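Local coordinates for putative ABC-transporter ATP-binding protein (Alicyclobacillus acidocaldarius, PDB 1Z47), which probably binds and hydrolyses ATP to drive sulfate uptake as the ATPase subunit of an ABC transporter, at residues V20-V31 and G51-L60; Y234-A243 and V347-R355. One frame throughout, in Å; residues are numbered along the deposited sequence.

Interaction 1 lies within the nucleotide-binding part of the chain, where the loop after the strand 15-22 rests on the presumed phosphate-binding loop (P-loop) and the helix 54-62. Interaction 2 lies farther along the chain, where helices that follow the nucleotide-binding sheet meet the C-terminal strand 351-354 of the presumed regulatory domain. The centres of the two contacts are about 26 Å apart and their nearest atoms about 7 Å, so they do not touch. Pro49 makes an indirect connection: its carbonyl receives the Ser52 hydroxyl of interaction 1, while Phe241, from the 234-243 segment, packs against it, which places the presumed P-loop near the helices that meet the C-terminal strand.

Interaction 1 (V20-V31 and G51-L60); sequences VEKIYPGGARSV and GSGKTTILRL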
loop_
_atom_site.group_PDB
_atom_site.type_symbol
_atom_site.label_atom_id
_atom_site.label_comp_id
_atom_site.label_asym_id
_atom_site.label_seq_id
_atom_site.Cartn_x
_atom_site.Cartn_y
_atom_site.Cartn_z
ATOM N N VAL B 20 -5.945 -8.631 29.970
ATOM C CA VAL B 20 -6.398 -7.263 29.802
ATOM C C VAL B 20 -7.717 -7.224 29.055
ATOM O O VAL B 20 -7.885 -7.857 28.007
ATOM C CB VAL B 20 -5.349 -6.427 29.052
ATOM C CG1 VAL B 20 -5.875 -5.022 28.834
ATOM C CG2 VAL B 20 -4.035 -6.410 29.850
ATOM N N GLU B 21 -8.645 -6.463 29.608
ATOM C CA GLU B 21 -9.970 -6.328 29.048
ATOM C C GLU B 21 -10.405 -4.873 29.113
ATOM O O GLU B 21 -10.264 -4.222 30.144
ATOM C CB GLU B 21 -10.928 -7.213 29.847
ATOM C CG GLU B 21 -12.376 -7.118 29.456
ATOM C CD GLU B 21 -13.260 -7.945 30.381
ATOM O OE1 GLU B 21 -13.065 -9.186 30.440
ATOM O OE2 GLU B 21 -14.134 -7.345 31.052
ATOM N N LYS B 22 -10.935 -4.379 27.997
ATOM C CA LYS B 22 -11.416 -3.008 27.863
ATOM C C LYS B 22 -12.451 -3.116 26.753
ATOM O O LYS B 22 -12.110 -3.156 25.578
ATOM C CB LYS B 22 -10.275 -2.099 27.428
ATOM C CG LYS B 22 -10.182 -0.792 28.174
ATOM C CD LYS B 22 -11.269 0.185 27.789
ATOM C CE LYS B 22 -10.881 1.568 28.289
ATOM N NZ LYS B 22 -11.898 2.606 28.014
ATOM N N ILE B 23 -13.713 -3.164 27.141
ATOM C CA ILE B 23 -14.814 -3.342 26.199
ATOM C C ILE B 23 -15.601 -2.071 25.914
ATOM O O ILE B 23 -15.931 -1.313 26.825
ATOM C CB ILE B 23 -15.764 -4.432 26.752
ATOM C CG1 ILE B 23 -14.971 -5.726 26.929
ATOM C CG2 ILE B 23 -16.958 -4.642 25.829
ATOM C CD1 ILE B 23 -15.614 -6.713 27.862
ATOM N N TYR B 24 -15.892 -1.834 24.642
ATOM C CA TYR B 24 -16.669 -0.663 24.252
ATOM C C TYR B 24 -18.032 -1.175 23.802
ATOM O O TYR B 24 -18.123 -2.021 22.912
ATOM C CB TYR B 24 -15.980 0.104 23.115
ATOM C CG TYR B 24 -14.692 0.793 23.530
ATOM C CD1 TYR B 24 -13.498 0.084 23.642
ATOM C CD2 TYR B 24 -14.684 2.152 23.837
ATOM C CE1 TYR B 24 -12.308 0.716 24.055
ATOM C CE2 TYR B 24 -13.514 2.793 24.253
ATOM C CZ TYR B 24 -12.332 2.069 24.361
ATOM O OH TYR B 24 -11.194 2.705 24.804
ATOM N N PRO B 25 -19.110 -0.660 24.408
ATOM C CA PRO B 25 -20.467 -1.091 24.062
ATOM C C PRO B 25 -20.793 -1.056 22.577
ATOM O O PRO B 25 -21.746 -1.691 22.133
ATOM C CB PRO B 25 -21.339 -0.131 24.861
ATOM C CG PRO B 25 -20.516 1.142 24.817
ATOM C CD PRO B 25 -19.155 0.599 25.177
ATOM N N GLY B 26 -20.009 -0.309 21.811
ATOM C CA GLY B 26 -20.269 -0.208 20.388
ATOM C C GLY B 26 -19.578 -1.280 19.567
ATOM O O GLY B 26 -19.803 -1.377 18.359
ATOM N N GLY B 27 -18.743 -2.084 20.218
ATOM C CA GLY B 27 -18.026 -3.140 19.523
ATOM C C GLY B 27 -16.587 -2.748 19.229
ATOM O O GLY B 27 -15.665 -3.106 19.978
ATOM N N ALA B 28 -16.410 -1.995 18.142
ATOM C CA ALA B 28 -15.103 -1.513 17.699
ATOM C C ALA B 28 -14.276 -0.926 18.840
ATOM O O ALA B 28 -14.795 -0.167 19.672
ATOM C CB ALA B 28 -15.279 -0.447 16.610
ATOM N N ARG B 29 -12.995 -1.274 18.843
ATOM C CA ARG B 29 -12.029 -0.815 19.831
ATOM C C ARG B 29 -11.947 -1.718 21.059
ATOM O O ARG B 29 -10.996 -1.596 21.845
ATOM C CB ARG B 29 -12.342 0.620 20.262
ATOM C CG ARG B 29 -12.297 1.636 19.127
ATOM C CD ARG B 29 -12.678 3.023 19.605
ATOM N NE ARG B 29 -12.005 3.356 20.860
ATOM C CZ ARG B 29 -11.611 4.581 21.198
ATOM N NH1 ARG B 29 -11.010 4.790 22.365
ATOM N NH2 ARG B 29 -11.800 5.597 20.361
ATOM N N SER B 30 -12.925 -2.617 21.231
ATOM C CA SER B 30 -12.900 -3.525 22.388
ATOM C C SER B 30 -11.672 -4.431 22.362
ATOM O O SER B 30 -11.198 -4.844 21.292
ATOM C CB SER B 30 -14.132 -4.447 22.437
ATOM O OG SER B 30 -15.349 -3.733 22.576
ATOM N N VAL B 31 -11.176 -4.737 23.559
ATOM C CA VAL B 31 -10.039 -5.628 23.758
ATOM C C VAL B 31 -10.685 -6.686 24.649
ATOM O O VAL B 31 -11.127 -6.377 25.765
ATOM C CB VAL B 31 -8.892 -4.904 24.501
ATOM C CG1 VAL B 31 -7.707 -5.841 24.670
ATOM C CG2 VAL B 31 -8.472 -3.658 23.706
ATOM N N GLY B 51 -10.751 -0.946 14.209
ATOM C CA GLY B 51 -11.578 -1.277 15.358
ATOM C C GLY B 51 -11.417 -2.665 15.958
ATOM O O GLY B 51 -12.203 -3.071 16.818
ATOM N N SER B 52 -10.398 -3.386 15.519
ATOM C CA SER B 52 -10.143 -4.744 15.988
ATOM C C SER B 52 -9.524 -4.800 17.381
ATOM O O SER B 52 -9.298 -5.894 17.910
ATOM C CB SER B 52 -9.183 -5.443 15.026
ATOM O OG SER B 52 -7.938 -4.748 14.999
ATOM N N GLY B 53 -9.247 -3.636 17.965
ATOM C CA GLY B 53 -8.606 -3.608 19.269
ATOM C C GLY B 53 -7.119 -3.241 19.204
ATOM O O GLY B 53 -6.487 -3.006 20.250
ATOM N N LYS B 54 -6.546 -3.167 17.998
ATOM C CA LYS B 54 -5.133 -2.836 17.872
ATOM C C LYS B 54 -4.766 -1.454 18.416
ATOM O O LYS B 54 -3.722 -1.288 19.062
ATOM C CB LYS B 54 -4.663 -2.970 16.399
ATOM C CG LYS B 54 -5.281 -1.972 15.381
ATOM C CD LYS B 54 -4.876 -2.395 13.956
ATOM C CE LYS B 54 -5.166 -1.345 12.869
ATOM N NZ LYS B 54 -6.607 -1.121 12.666
ATOM N N THR B 55 -5.599 -0.453 18.169
ATOM C CA THR B 55 -5.287 0.894 18.652
ATOM C C THR B 55 -5.477 0.983 20.172
ATOM O O THR B 55 -4.645 1.576 20.892
ATOM C CB THR B 55 -6.159 1.946 17.921
ATOM O OG1 THR B 55 -5.868 1.884 16.519
ATOM C CG2 THR B 55 -5.857 3.359 18.412
ATOM N N THR B 56 -6.548 0.368 20.662
ATOM C CA THR B 56 -6.819 0.365 22.099
ATOM C C THR B 56 -5.626 -0.259 22.820
ATOM O O THR B 56 -5.184 0.264 23.841
ATOM C CB THR B 56 -8.098 -0.426 22.410
ATOM O OG1 THR B 56 -9.180 0.146 21.657
ATOM C CG2 THR B 56 -8.434 -0.358 23.929
ATOM N N ILE B 57 -5.094 -1.360 22.277
ATOM C CA ILE B 57 -3.933 -2.029 22.872
ATOM C C ILE B 57 -2.729 -1.067 22.931
ATOM O O ILE B 57 -2.073 -0.938 23.977
ATOM C CB ILE B 57 -3.544 -3.301 22.074
ATOM C CG1 ILE B 57 -4.583 -4.413 22.349
ATOM C CG2 ILE B 57 -2.116 -3.744 22.432
ATOM C CD1 ILE B 57 -4.309 -5.725 21.610
ATOM N N LEU B 58 -2.426 -0.404 21.810
ATOM C CA LEU B 58 -1.318 0.554 21.782
ATOM C C LEU B 58 -1.546 1.612 22.876
ATOM O O LEU B 58 -0.624 1.938 23.635
ATOM C CB LEU B 58 -1.229 1.248 20.409
ATOM C CG LEU B 58 0.117 1.928 20.201
ATOM C CD1 LEU B 58 1.157 0.883 19.780
ATOM C CD2 LEU B 58 -0.028 3.058 19.161
ATOM N N ARG B 59 -2.773 2.133 22.966
ATOM C CA ARG B 59 -3.116 3.140 23.972
ATOM C C ARG B 59 -3.061 2.579 25.412
ATOM O O ARG B 59 -2.777 3.325 26.352
ATOM C CB ARG B 59 -4.498 3.733 23.683
ATOM C CG ARG B 59 -4.547 4.519 22.368
ATOM C CD ARG B 59 -5.967 4.889 21.985
ATOM N NE ARG B 59 -6.596 5.685 23.032
ATOM C CZ ARG B 59 -6.193 6.903 23.392
ATOM N NH1 ARG B 59 -6.827 7.549 24.367
ATOM N NH2 ARG B 59 -5.168 7.477 22.767
ATOM N N LEU B 60 -3.322 1.281 25.576
ATOM C CA LEU B 60 -3.254 0.644 26.903
ATOM C C LEU B 60 -1.795 0.569 27.353
ATOM O O LEU B 60 -1.510 0.602 28.549
ATOM C CB LEU B 60 -3.810 -0.787 26.882
ATOM C CG LEU B 60 -5.211 -1.164 27.375
ATOM C CD1 LEU B 60 -5.554 -0.384 28.638
ATOM C CD2 LEU B 60 -6.231 -0.908 26.311
HETATM O O HOH W 1 -12.641 -4.943 18.965
#
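The hydroxyl of Thr56 donates to the carbonyl of Arg29, with Thr56 OG1 2.5 Å from Arg29 O, short for such a bond, in the carbonyl plane and on a lone pair. Threonine suits the place because one branch can make this bond while the other packs: with chi1 at -57°, OG1 sits beside its backbone N and turns to the loop, and CG2 faces Val31. A second bond runs from Arg29 N to Gly51 O over 2.8 Å, nearly straight at 176°, although the donor lies above the carbonyl plane. Water 1 donates both to Gly51 O, 2.9 Å away, and to Ser30 O, 2.7 Å away, so the glycine carbonyl is gripped twice.

Residues 51-60 carry the end of what appears to be a Walker A P-loop and the start of its helix, with Gly53 as N-cap. Having no side chain, Gly53 lets Ser30 O come within 3.5 Å of its CA and adopts a positive phi readily. Its partner 20-31 leaves strand 15-22 through two successive beta turns, tightened by the Ser30 hydroxyl, which accepts from Tyr24 N and donates to Gly27 O. By its place in the chain this loop, with Tyr24, probably corresponds to the A-loop of ABC ATPases, whose aromatic residue stacks on adenine in relatives.

Arg29 bends at its third torsion to lay NE over one face of the Tyr24 ring, toward the rim, while NH1 donates to Tyr24 OH. Nearby Arg59 carries the same charge, but Glu65 forms a salt bridge with Arg59 and a weak, long ion pair with Arg29. Packing is tight where Val31 CG2 meets Thr56 CG2 at 3.3 Å. Val31 CG1 reaches Ile57 CG1 at 4.1 Å, and beyond it Val20 CG1 lies 4.2 Å from Leu60 CG.

Interaction 2 (Y234-A243 and V347-R355); sequences YEKPGTLFVA and VTRWFIFPR
Phe353 lays one face of its ring over the backbone between Thr239 and Leu240, its CE2 3.4 Å from Thr239 C. With chi1 at -70°, CG stands beside the backbone N and anti to the carbonyl carbon, which sends the ring across to the first turn of the helix that Thr239 caps. A flat phenyl ring fits against such a backbone, and the small methyl of Ala243 can come close, its CB 3.5 Å from Phe353 CE1. At the ring edge stands Pro237 O, 3.6 Å from Phe353 CZ, a carbonyl set where the ring hydrogens are slightly positive. Leu240 CB packs beside the base of the side chain, 4.0 Å from Phe353 CB.

Two residues back along the strand, Phe351 takes Pro237 CG over one face of its ring, offset toward the rim: CG lies 3.7 Å from the ring centroid and 16° off its normal, a CH-pi contact suited to the stiff proline ring, whose slightly polarised C-H bonds can face the pi cloud. The edge of the same ring points at the end of the preceding helix, Phe351 CE2 being 3.4 Å from Glu235 O.

A salt bridge closes the outer end: Arg349 NH2 lies 3.0 Å from Glu235 OE1 and 3.2 Å from Glu235 OE2, with the two planar groups turned 23° against each other. Glu235 also forms a salt bridge to Arg334 of the second subunit, which ties this corner into the dimer.

The contact joins the last helices of the nucleotide-binding region, 230-235 and 240-245, to strand 351-354, an outer strand of a three-stranded antiparallel sheet with 279-284 and 250-255. Leu240 also packs on Ala281 and Val283 of the middle strand, and Thr239 reaches back to Glu225 of strand 223-228.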
loop_
_atom_site.group_PDB
_atom_site.type_symbol
_atom_site.label_atom_id
_atom_site.label_comp_id
_atom_site.label_asym_id
_atom_site.label_seq_id
_atom_site.Cartn_x
_atom_site.Cartn_y
_atom_site.Cartn_z
ATOM N N TYR B 234 2.532 -16.205 7.782
ATOM C CA TYR B 234 2.294 -16.378 6.350
ATOM C C TYR B 234 2.239 -17.843 5.910
ATOM O O TYR B 234 1.356 -18.236 5.137
ATOM C CB TYR B 234 3.391 -15.675 5.531
ATOM C CG TYR B 234 3.165 -15.671 4.020
ATOM C CD1 TYR B 234 2.573 -14.578 3.373
ATOM C CD2 TYR B 234 3.572 -16.747 3.236
ATOM C CE1 TYR B 234 2.399 -14.568 1.979
ATOM C CE2 TYR B 234 3.405 -16.740 1.855
ATOM C CZ TYR B 234 2.822 -15.655 1.230
ATOM O OH TYR B 234 2.698 -15.664 -0.139
ATOM N N GLU B 235 3.194 -18.640 6.382
ATOM C CA GLU B 235 3.250 -20.042 5.990
ATOM C C GLU B 235 2.466 -20.991 6.892
ATOM O O GLU B 235 2.006 -22.031 6.425
ATOM C CB GLU B 235 4.713 -20.489 5.887
ATOM C CG GLU B 235 5.513 -19.705 4.838
ATOM C CD GLU B 235 5.124 -20.022 3.398
ATOM O OE1 GLU B 235 3.951 -20.382 3.138
ATOM O OE2 GLU B 235 5.994 -19.896 2.507
ATOM N N LYS B 236 2.305 -20.627 8.164
ATOM C CA LYS B 236 1.576 -21.439 9.129
ATOM C C LYS B 236 0.458 -20.652 9.834
ATOM O O LYS B 236 0.441 -20.516 11.058
ATOM C CB LYS B 236 2.555 -22.029 10.154
ATOM C CG LYS B 236 3.647 -22.878 9.487
ATOM C CD LYS B 236 4.542 -23.602 10.501
ATOM C CE LYS B 236 5.587 -22.677 11.115
ATOM N NZ LYS B 236 6.427 -23.352 12.153
ATOM N N PRO B 237 -0.485 -20.095 9.049
ATOM C CA PRO B 237 -1.591 -19.334 9.643
ATOM C C PRO B 237 -2.380 -20.197 10.633
ATOM O O PRO B 237 -2.749 -21.334 10.324
ATOM C CB PRO B 237 -2.420 -18.903 8.428
ATOM C CG PRO B 237 -2.058 -19.927 7.345
ATOM C CD PRO B 237 -0.578 -20.126 7.578
ATOM N N GLY B 238 -2.616 -19.664 11.820
ATOM C CA GLY B 238 -3.331 -20.416 12.835
ATOM C C GLY B 238 -4.827 -20.500 12.606
ATOM O O GLY B 238 -5.479 -21.429 13.069
ATOM N N THR B 239 -5.388 -19.532 11.890
ATOM C CA THR B 239 -6.818 -19.550 11.643
ATOM C C THR B 239 -7.118 -19.093 10.235
ATOM O O THR B 239 -6.247 -18.562 9.535
ATOM C CB THR B 239 -7.550 -18.628 12.619
ATOM O OG1 THR B 239 -7.190 -17.272 12.338
ATOM C CG2 THR B 239 -7.169 -18.957 14.060
ATOM N N LEU B 240 -8.358 -19.292 9.812
ATOM C CA LEU B 240 -8.734 -18.872 8.484
ATOM C C LEU B 240 -8.543 -17.357 8.392
ATOM O O LEU B 240 -8.145 -16.839 7.341
ATOM C CB LEU B 240 -10.195 -19.243 8.209
ATOM C CG LEU B 240 -10.821 -18.672 6.937
ATOM C CD1 LEU B 240 -10.088 -19.173 5.685
ATOM C CD2 LEU B 240 -12.291 -19.125 6.893
ATOM N N PHE B 241 -8.822 -16.649 9.487
ATOM C CA PHE B 241 -8.661 -15.193 9.460
ATOM C C PHE B 241 -7.214 -14.805 9.160
ATOM O O PHE B 241 -6.976 -13.928 8.322
ATOM C CB PHE B 241 -9.073 -14.506 10.780
ATOM C CG PHE B 241 -8.962 -13.010 10.713
ATOM C CD1 PHE B 241 -9.906 -12.267 10.007
ATOM C CD2 PHE B 241 -7.856 -12.350 11.248
ATOM C CE1 PHE B 241 -9.757 -10.895 9.823
ATOM C CE2 PHE B 241 -7.690 -10.953 11.071
ATOM C CZ PHE B 241 -8.636 -10.234 10.361
ATOM N N VAL B 242 -6.255 -15.435 9.845
ATOM C CA VAL B 242 -4.840 -15.129 9.604
ATOM C C VAL B 242 -4.499 -15.489 8.164
ATOM O O VAL B 242 -3.844 -14.729 7.450
ATOM C CB VAL B 242 -3.869 -15.915 10.560
ATOM C CG1 VAL B 242 -2.409 -15.558 10.231
ATOM C CG2 VAL B 242 -4.163 -15.569 12.020
ATOM N N ALA B 243 -4.997 -16.635 7.714
ATOM C CA ALA B 243 -4.735 -17.080 6.359
ATOM C C ALA B 243 -5.268 -16.119 5.299
ATOM O O ALA B 243 -4.655 -15.927 4.251
ATOM C CB ALA B 243 -5.323 -18.494 6.156
ATOM N N VAL B 347 -3.427 -25.956 -9.018
ATOM C CA VAL B 347 -3.186 -25.490 -7.665
ATOM C C VAL B 347 -2.017 -26.297 -7.137
ATOM O O VAL B 347 -2.072 -27.511 -7.173
ATOM C CB VAL B 347 -4.446 -25.697 -6.798
ATOM C CG1 VAL B 347 -4.178 -25.331 -5.348
ATOM C CG2 VAL B 347 -5.568 -24.855 -7.365
ATOM N N THR B 348 -0.959 -25.623 -6.673
ATOM C CA THR B 348 0.231 -26.310 -6.160
ATOM C C THR B 348 0.387 -26.346 -4.637
ATOM O O THR B 348 1.019 -27.254 -4.113
ATOM C CB THR B 348 1.546 -25.719 -6.772
ATOM O OG1 THR B 348 1.735 -24.369 -6.322
ATOM C CG2 THR B 348 1.482 -25.749 -8.296
ATOM N N ARG B 349 -0.140 -25.345 -3.928
ATOM C CA ARG B 349 -0.073 -25.307 -2.458
ATOM C C ARG B 349 -1.402 -24.706 -2.010
ATOM O O ARG B 349 -2.014 -23.928 -2.767
ATOM C CB ARG B 349 1.084 -24.433 -1.967
ATOM C CG ARG B 349 2.458 -24.963 -2.380
ATOM C CD ARG B 349 3.579 -23.940 -2.179
ATOM N NE ARG B 349 3.663 -23.478 -0.797
ATOM C CZ ARG B 349 4.577 -22.623 -0.345
ATOM N NH1 ARG B 349 5.501 -22.130 -1.169
ATOM N NH2 ARG B 349 4.563 -22.253 0.931
ATOM N N TRP B 350 -1.823 -25.047 -0.795
ATOM C CA TRP B 350 -3.106 -24.574 -0.269
ATOM C C TRP B 350 -3.235 -24.805 1.221
ATOM O O TRP B 350 -2.421 -25.505 1.849
ATOM C CB TRP B 350 -4.260 -25.309 -0.980
ATOM C CG TRP B 350 -4.231 -26.823 -0.785
ATOM C CD1 TRP B 350 -4.763 -27.532 0.257
ATOM C CD2 TRP B 350 -3.538 -27.784 -1.606
ATOM N NE1 TRP B 350 -4.442 -28.872 0.137
ATOM C CE2 TRP B 350 -3.690 -29.049 -0.993
ATOM C CE3 TRP B 350 -2.799 -27.694 -2.793
ATOM C CZ2 TRP B 350 -3.125 -30.218 -1.529
ATOM C CZ3 TRP B 350 -2.235 -28.859 -3.323
ATOM C CH2 TRP B 350 -2.404 -30.099 -2.686
ATOM N N PHE B 351 -4.280 -24.201 1.785
ATOM C CA PHE B 351 -4.618 -24.350 3.189
ATOM C C PHE B 351 -6.093 -24.771 3.134
ATOM O O PHE B 351 -6.802 -24.472 2.165
ATOM C CB PHE B 351 -4.557 -23.013 3.948
ATOM C CG PHE B 351 -3.183 -22.389 4.002
ATOM C CD1 PHE B 351 -3.003 -21.057 3.629
ATOM C CD2 PHE B 351 -2.085 -23.116 4.470
ATOM C CE1 PHE B 351 -1.732 -20.443 3.723
ATOM C CE2 PHE B 351 -0.816 -22.523 4.569
ATOM C CZ PHE B 351 -0.642 -21.178 4.194
ATOM N N ILE B 352 -6.540 -25.451 4.173
ATOM C CA ILE B 352 -7.942 -25.870 4.268
ATOM C C ILE B 352 -8.360 -25.671 5.719
ATOM O O ILE B 352 -7.735 -26.196 6.643
ATOM C CB ILE B 352 -8.145 -27.354 3.857
ATOM C CG1 ILE B 352 -7.767 -27.526 2.390
ATOM C CG2 ILE B 352 -9.640 -27.764 4.038
ATOM C CD1 ILE B 352 -7.960 -28.926 1.844
ATOM N N PHE B 353 -9.393 -24.867 5.928
ATOM C CA PHE B 353 -9.888 -24.620 7.276
ATOM C C PHE B 353 -11.384 -24.904 7.295
ATOM O O PHE B 353 -12.077 -24.649 6.321
ATOM C CB PHE B 353 -9.715 -23.163 7.702
ATOM C CG PHE B 353 -8.294 -22.743 7.929
ATOM C CD1 PHE B 353 -7.540 -22.223 6.892
ATOM C CD2 PHE B 353 -7.736 -22.820 9.201
ATOM C CE1 PHE B 353 -6.239 -21.775 7.118
ATOM C CE2 PHE B 353 -6.437 -22.379 9.443
ATOM C CZ PHE B 353 -5.690 -21.855 8.396
ATOM N N PRO B 354 -11.889 -25.411 8.420
ATOM C CA PRO B 354 -13.299 -25.739 8.623
ATOM C C PRO B 354 -14.081 -24.441 8.660
ATOM O O PRO B 354 -13.638 -23.480 9.299
ATOM C CB PRO B 354 -13.325 -26.393 10.000
ATOM C CG PRO B 354 -11.871 -26.762 10.273
ATOM C CD PRO B 354 -11.121 -25.633 9.658
ATOM N N ARG B 355 -15.217 -24.415 7.964
ATOM C CA ARG B 355 -16.107 -23.259 7.975
ATOM C C ARG B 355 -16.801 -23.238 9.345
ATOM O O ARG B 355 -17.169 -22.132 9.794
ATOM C CB ARG B 355 -17.161 -23.366 6.868
ATOM C CG ARG B 355 -16.688 -22.918 5.506
ATOM C CD ARG B 355 -16.347 -21.441 5.503
ATOM N NE ARG B 355 -16.031 -20.959 4.165
ATOM C CZ ARG B 355 -15.521 -19.756 3.909
ATOM N NH1 ARG B 355 -15.264 -18.912 4.905
ATOM N NH2 ARG B 355 -15.269 -19.393 2.661
ATOM O OXT ARG B 355 -16.982 -24.330 9.954
#